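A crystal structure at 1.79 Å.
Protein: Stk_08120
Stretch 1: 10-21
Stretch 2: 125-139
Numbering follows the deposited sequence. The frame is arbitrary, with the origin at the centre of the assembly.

Stretch 1, residues 10-21: EIKTNQDIDVVM
Stretch 2, residues 125-139: NIDEIIRLERIKRKI

Arg 134 ties the last residue of the chain to the loop of the first stretch: its NE donates to Ile 139 OXT (2.9 Å, a salt bridge), its NH2 to Ile 139 O (2.9 Å), and its NH1 to Gln 15 OE1 (2.8 Å, 153° at the hydrogen). The Arg 134 side chain (m, t, p, chi4 169°) thus spends its guanidinium edge on polar partners, while Val 19 CG1 lies over one face, 3.6 Å from Arg 134 NE. Water 1 accepts from Arg 134 NH1 (3.1 Å) and, weakly, from Asp 16 N (3.0 Å). The helix, begun earlier in the chain and kinked where Asp 127 N and Glu 128 N lack bonds to the turn before, runs to Arg 137; Lys 138 leaves it with positive phi (57/49), and Ile 139 N donates to Arg 134 O (3.2 Å).

Stretch 1 runs as strand 10-12, begun earlier, a loop (phi/psi Thr 13 -142/141, Asn 14 -96/4, Gln 15 -83/163, Asp 16 -61/119), then a helix from Ile 17 continuing past Met 21. From the second-stretch helix, Asp 127 (m, chi2 -3°; CA-to-CB sideways, its end nearer) accepts two hydrogen bonds from the loop, one on each carboxylate oxygen: Thr 13 OG1 donates to Asp 127 OD1 (2.5 Å, short) and Asn 14 N to Asp 127 OD2 (2.9 Å, 158°). Thr 13 (t) OG1 also accepts from Gln 15 N (2.9 Å). CA-CA distances are Thr 13-Asp 127 6.2 Å, Val 20-Ile 130 6.9 Å and Val 19-Ile 139 7.5 Å. Gln 15 (m, m, chi3 -9°) points CA-to-CB toward the helix, CG 3.9 Å from Ile 130 CG2 and NE2 3.7 Å from Arg 131 CA. Asp 16 (t) is the N-cap of the helix from Ile 17, OD1 accepting from Asp 18 N (2.8 Å) and Val 19 N (3.1 Å).

Apolar contacts complete the surface: Ile 11 CG2 (m, t) meets Ile 126 CG2 (t, p) at 3.7 Å, Val 20 CG2 (t) meets Ile 130 CG2 (m, m) at 4.0 Å, and Val 19 CG1 (t) meets Ile 139 CD1 (p, t) at 4.1 Å. The stretches bury 575 Å² between them, both sides summed.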

# COMPACT_ATOMS: atom_id res chain seq x y z
N GLU A 10 -3.64 6.73 9.89
CA GLU A 10 -4.98 7.16 9.56
C GLU A 10 -4.83 8.18 8.47
O GLU A 10 -3.90 8.99 8.53
CB GLU A 10 -5.61 7.84 10.79
CG GLU A 10 -6.97 8.40 10.51
CD GLU A 10 -7.65 8.90 11.76
OE1 GLU A 10 -7.51 10.10 12.05
OE2 GLU A 10 -8.31 8.09 12.45
N ILE A 11 -5.70 8.09 7.47
CA ILE A 11 -5.74 9.07 6.39
C ILE A 11 -7.13 9.65 6.32
O ILE A 11 -8.13 8.91 6.25
CB ILE A 11 -5.38 8.41 5.05
CG1 ILE A 11 -3.95 7.85 5.12
CG2 ILE A 11 -5.57 9.43 3.83
CD1 ILE A 11 -3.36 7.43 3.79
N LYS A 12 -7.19 10.98 6.26
CA LYS A 12 -8.41 11.75 6.08
C LYS A 12 -8.51 12.20 4.62
O LYS A 12 -7.52 12.67 4.05
CB LYS A 12 -8.38 12.96 7.01
CG LYS A 12 -8.38 12.59 8.50
CD LYS A 12 -9.86 12.56 8.98
CE LYS A 12 -10.03 12.02 10.38
NZ LYS A 12 -11.50 11.68 10.61
N THR A 13 -9.69 12.07 4.04
CA THR A 13 -9.89 12.43 2.63
C THR A 13 -11.24 13.09 2.38
O THR A 13 -12.24 12.74 3.00
CB THR A 13 -9.73 11.18 1.69
OG1 THR A 13 -9.98 11.53 0.32
CG2 THR A 13 -10.72 10.08 2.07
N ASN A 14 -11.24 14.09 1.51
CA ASN A 14 -12.45 14.66 0.95
C ASN A 14 -12.81 14.08 -0.41
O ASN A 14 -13.76 14.56 -1.06
CB ASN A 14 -12.25 16.16 0.78
CG ASN A 14 -12.31 16.92 2.07
OD1 ASN A 14 -12.90 16.45 3.05
ND2 ASN A 14 -11.77 18.13 2.07
N GLN A 15 -12.05 13.09 -0.88
CA GLN A 15 -12.37 12.46 -2.15
C GLN A 15 -13.44 11.41 -1.87
O GLN A 15 -13.64 11.03 -0.70
CB GLN A 15 -11.11 11.82 -2.78
CG GLN A 15 -10.17 12.74 -3.51
CD GLN A 15 -10.64 13.00 -4.92
OE1 GLN A 15 -11.55 12.35 -5.40
NE2 GLN A 15 -10.01 13.95 -5.59
N ASP A 16 -14.14 10.94 -2.90
CA ASP A 16 -15.17 9.92 -2.70
C ASP A 16 -14.47 8.71 -2.12
O ASP A 16 -13.59 8.13 -2.76
CB ASP A 16 -15.87 9.55 -4.01
CG ASP A 16 -16.90 8.44 -3.84
OD1 ASP A 16 -16.54 7.30 -3.50
OD2 ASP A 16 -18.10 8.69 -4.06
N ILE A 17 -14.88 8.33 -0.92
CA ILE A 17 -14.17 7.29 -0.18
C ILE A 17 -14.16 5.94 -0.89
O ILE A 17 -13.24 5.17 -0.71
CB ILE A 17 -14.73 7.11 1.27
CG1 ILE A 17 -13.80 6.20 2.10
CG2 ILE A 17 -16.22 6.58 1.25
CD1 ILE A 17 -12.50 6.87 2.59
N ASP A 18 -15.18 5.65 -1.68
CA ASP A 18 -15.26 4.37 -2.30
C ASP A 18 -14.33 4.33 -3.49
O ASP A 18 -13.66 3.33 -3.74
CB ASP A 18 -16.74 4.02 -2.61
CG ASP A 18 -17.55 3.84 -1.32
OD1 ASP A 18 -17.05 3.17 -0.37
OD2 ASP A 18 -18.65 4.41 -1.22
N VAL A 19 -14.19 5.46 -4.16
CA VAL A 19 -13.15 5.58 -5.20
C VAL A 19 -11.76 5.41 -4.62
O VAL A 19 -10.94 4.70 -5.21
CB VAL A 19 -13.32 6.94 -5.97
CG1 VAL A 19 -12.13 7.18 -6.92
CG2 VAL A 19 -14.64 6.87 -6.79
N VAL A 20 -11.50 6.05 -3.49
CA VAL A 20 -10.20 5.94 -2.86
C VAL A 20 -9.85 4.50 -2.48
O VAL A 20 -8.74 4.02 -2.72
CB VAL A 20 -10.12 6.86 -1.65
CG1 VAL A 20 -8.80 6.69 -0.91
CG2 VAL A 20 -10.32 8.41 -2.11
N MET A 21 -10.80 3.84 -1.82
CA MET A 21 -10.66 2.42 -1.48
C MET A 21 -10.39 1.56 -2.72
O MET A 21 -9.55 0.64 -2.69
CB MET A 21 -11.92 1.93 -0.74
CG MET A 21 -12.14 2.49 0.66
SD MET A 21 -10.79 2.01 1.81
CE MET A 21 -11.11 0.28 1.97
N ASN A 125 -0.67 14.20 1.33
CA ASN A 125 -0.94 14.50 -0.07
C ASN A 125 -2.08 13.69 -0.72
O ASN A 125 -2.25 13.67 -1.93
CB ASN A 125 0.36 14.32 -0.87
CG ASN A 125 1.44 15.31 -0.41
OD1 ASN A 125 1.36 16.54 -0.69
ND2 ASN A 125 2.42 14.80 0.34
N ILE A 126 -2.90 13.03 0.11
CA ILE A 126 -3.79 11.98 -0.44
C ILE A 126 -4.75 12.50 -1.49
O ILE A 126 -4.92 11.89 -2.54
CB ILE A 126 -4.59 11.24 0.71
CG1 ILE A 126 -5.42 10.09 0.16
CG2 ILE A 126 -5.41 12.23 1.49
CD1 ILE A 126 -4.62 8.97 -0.50
N ASP A 127 -5.35 13.66 -1.25
CA ASP A 127 -6.39 14.10 -2.19
C ASP A 127 -5.84 14.53 -3.59
O ASP A 127 -6.53 14.30 -4.61
CB ASP A 127 -7.26 15.16 -1.55
CG ASP A 127 -8.25 14.55 -0.56
OD1 ASP A 127 -8.31 13.30 -0.42
OD2 ASP A 127 -9.03 15.32 0.02
N GLU A 128 -4.64 15.13 -3.59
CA GLU A 128 -3.90 15.51 -4.81
C GLU A 128 -3.42 14.25 -5.53
O GLU A 128 -3.57 14.12 -6.73
CB GLU A 128 -2.69 16.42 -4.50
CG GLU A 128 -3.04 17.78 -3.78
CD GLU A 128 -3.04 17.78 -2.21
OE1 GLU A 128 -3.19 16.72 -1.53
OE2 GLU A 128 -2.87 18.89 -1.63
N ILE A 129 -2.92 13.28 -4.77
CA ILE A 129 -2.50 11.99 -5.41
C ILE A 129 -3.73 11.30 -6.09
O ILE A 129 -3.69 10.85 -7.26
CB ILE A 129 -1.85 11.09 -4.35
CG1 ILE A 129 -0.45 11.64 -3.99
CG2 ILE A 129 -1.83 9.61 -4.89
CD1 ILE A 129 0.11 11.11 -2.65
N ILE A 130 -4.84 11.23 -5.39
CA ILE A 130 -6.02 10.53 -5.88
C ILE A 130 -6.67 11.30 -7.01
O ILE A 130 -7.20 10.70 -7.93
CB ILE A 130 -7.05 10.29 -4.76
CG1 ILE A 130 -6.49 9.35 -3.66
CG2 ILE A 130 -8.45 9.82 -5.37
CD1 ILE A 130 -6.37 7.79 -4.07
N ARG A 131 -6.65 12.63 -6.95
CA ARG A 131 -7.24 13.42 -8.02
C ARG A 131 -6.55 13.09 -9.36
O ARG A 131 -7.20 12.86 -10.38
CB ARG A 131 -7.11 14.88 -7.74
CG ARG A 131 -7.83 15.75 -8.74
CD ARG A 131 -7.67 17.23 -8.38
NE ARG A 131 -6.28 17.64 -8.49
CZ ARG A 131 -5.69 18.01 -9.62
NH1 ARG A 131 -6.38 18.05 -10.76
NH2 ARG A 131 -4.41 18.33 -9.62
N LEU A 132 -5.23 13.09 -9.32
CA LEU A 132 -4.43 12.67 -10.49
C LEU A 132 -4.67 11.21 -10.92
O LEU A 132 -4.75 10.93 -12.13
CB LEU A 132 -2.93 12.93 -10.20
CG LEU A 132 -2.59 14.41 -10.19
CD1 LEU A 132 -1.13 14.59 -9.73
CD2 LEU A 132 -2.78 15.07 -11.56
N GLU A 133 -4.76 10.28 -9.96
CA GLU A 133 -5.12 8.88 -10.28
C GLU A 133 -6.46 8.81 -11.00
O GLU A 133 -6.62 8.11 -11.96
CB GLU A 133 -5.12 8.00 -9.00
CG GLU A 133 -3.71 7.72 -8.44
CD GLU A 133 -2.86 6.90 -9.44
OE1 GLU A 133 -3.41 6.11 -10.25
OE2 GLU A 133 -1.64 7.06 -9.41
N ARG A 134 -7.44 9.54 -10.50
CA ARG A 134 -8.76 9.56 -11.12
C ARG A 134 -8.78 10.07 -12.56
O ARG A 134 -9.57 9.60 -13.41
CB ARG A 134 -9.67 10.40 -10.25
CG ARG A 134 -10.03 9.65 -8.98
CD ARG A 134 -11.07 10.45 -8.18
NE ARG A 134 -12.40 10.27 -8.78
CZ ARG A 134 -13.55 10.65 -8.21
NH1 ARG A 134 -13.52 11.26 -7.05
NH2 ARG A 134 -14.72 10.41 -8.83
N ILE A 135 -7.96 11.07 -12.83
CA ILE A 135 -7.91 11.68 -14.17
C ILE A 135 -7.36 10.60 -15.10
O ILE A 135 -7.92 10.33 -16.19
CB ILE A 135 -7.06 12.99 -14.24
CG1 ILE A 135 -7.76 14.16 -13.54
CG2 ILE A 135 -6.82 13.40 -15.72
CD1 ILE A 135 -6.82 15.31 -13.17
N LYS A 136 -6.30 9.93 -14.66
CA LYS A 136 -5.64 8.90 -15.49
C LYS A 136 -6.51 7.66 -15.66
O LYS A 136 -6.55 7.07 -16.76
CB LYS A 136 -4.29 8.53 -14.89
CG LYS A 136 -3.60 7.37 -15.60
CD LYS A 136 -2.49 6.75 -14.69
CE LYS A 136 -3.08 6.13 -13.42
NZ LYS A 136 -2.26 5.00 -12.83
N ARG A 137 -7.19 7.24 -14.59
CA ARG A 137 -8.05 6.03 -14.64
C ARG A 137 -9.43 6.23 -15.20
O ARG A 137 -10.14 5.23 -15.47
CB ARG A 137 -8.17 5.38 -13.22
CG ARG A 137 -6.88 4.98 -12.65
CD ARG A 137 -6.92 4.85 -11.12
NE ARG A 137 -5.60 4.46 -10.60
CZ ARG A 137 -5.19 3.19 -10.43
NH1 ARG A 137 -6.00 2.17 -10.70
NH2 ARG A 137 -3.97 2.95 -9.97
N LYS A 138 -9.83 7.51 -15.33
CA LYS A 138 -11.18 7.90 -15.75
C LYS A 138 -12.27 7.33 -14.83
O LYS A 138 -13.27 6.73 -15.28
CB LYS A 138 -11.40 7.57 -17.24
CG LYS A 138 -10.36 8.21 -18.13
CD LYS A 138 -10.65 7.92 -19.59
CE LYS A 138 -10.35 6.47 -19.97
NZ LYS A 138 -11.11 6.07 -21.20
N ILE A 139 -12.04 7.51 -13.53
CA ILE A 139 -13.03 7.14 -12.51
C ILE A 139 -13.30 8.28 -11.56
O ILE A 139 -14.31 8.27 -10.79
CB ILE A 139 -12.62 5.90 -11.76
CG1 ILE A 139 -11.30 6.12 -11.00
CG2 ILE A 139 -12.53 4.71 -12.70
CD1 ILE A 139 -10.87 4.95 -10.12
OXT ILE A 139 -12.52 9.25 -11.52
O HOH W 1 -15.03 12.94 -4.93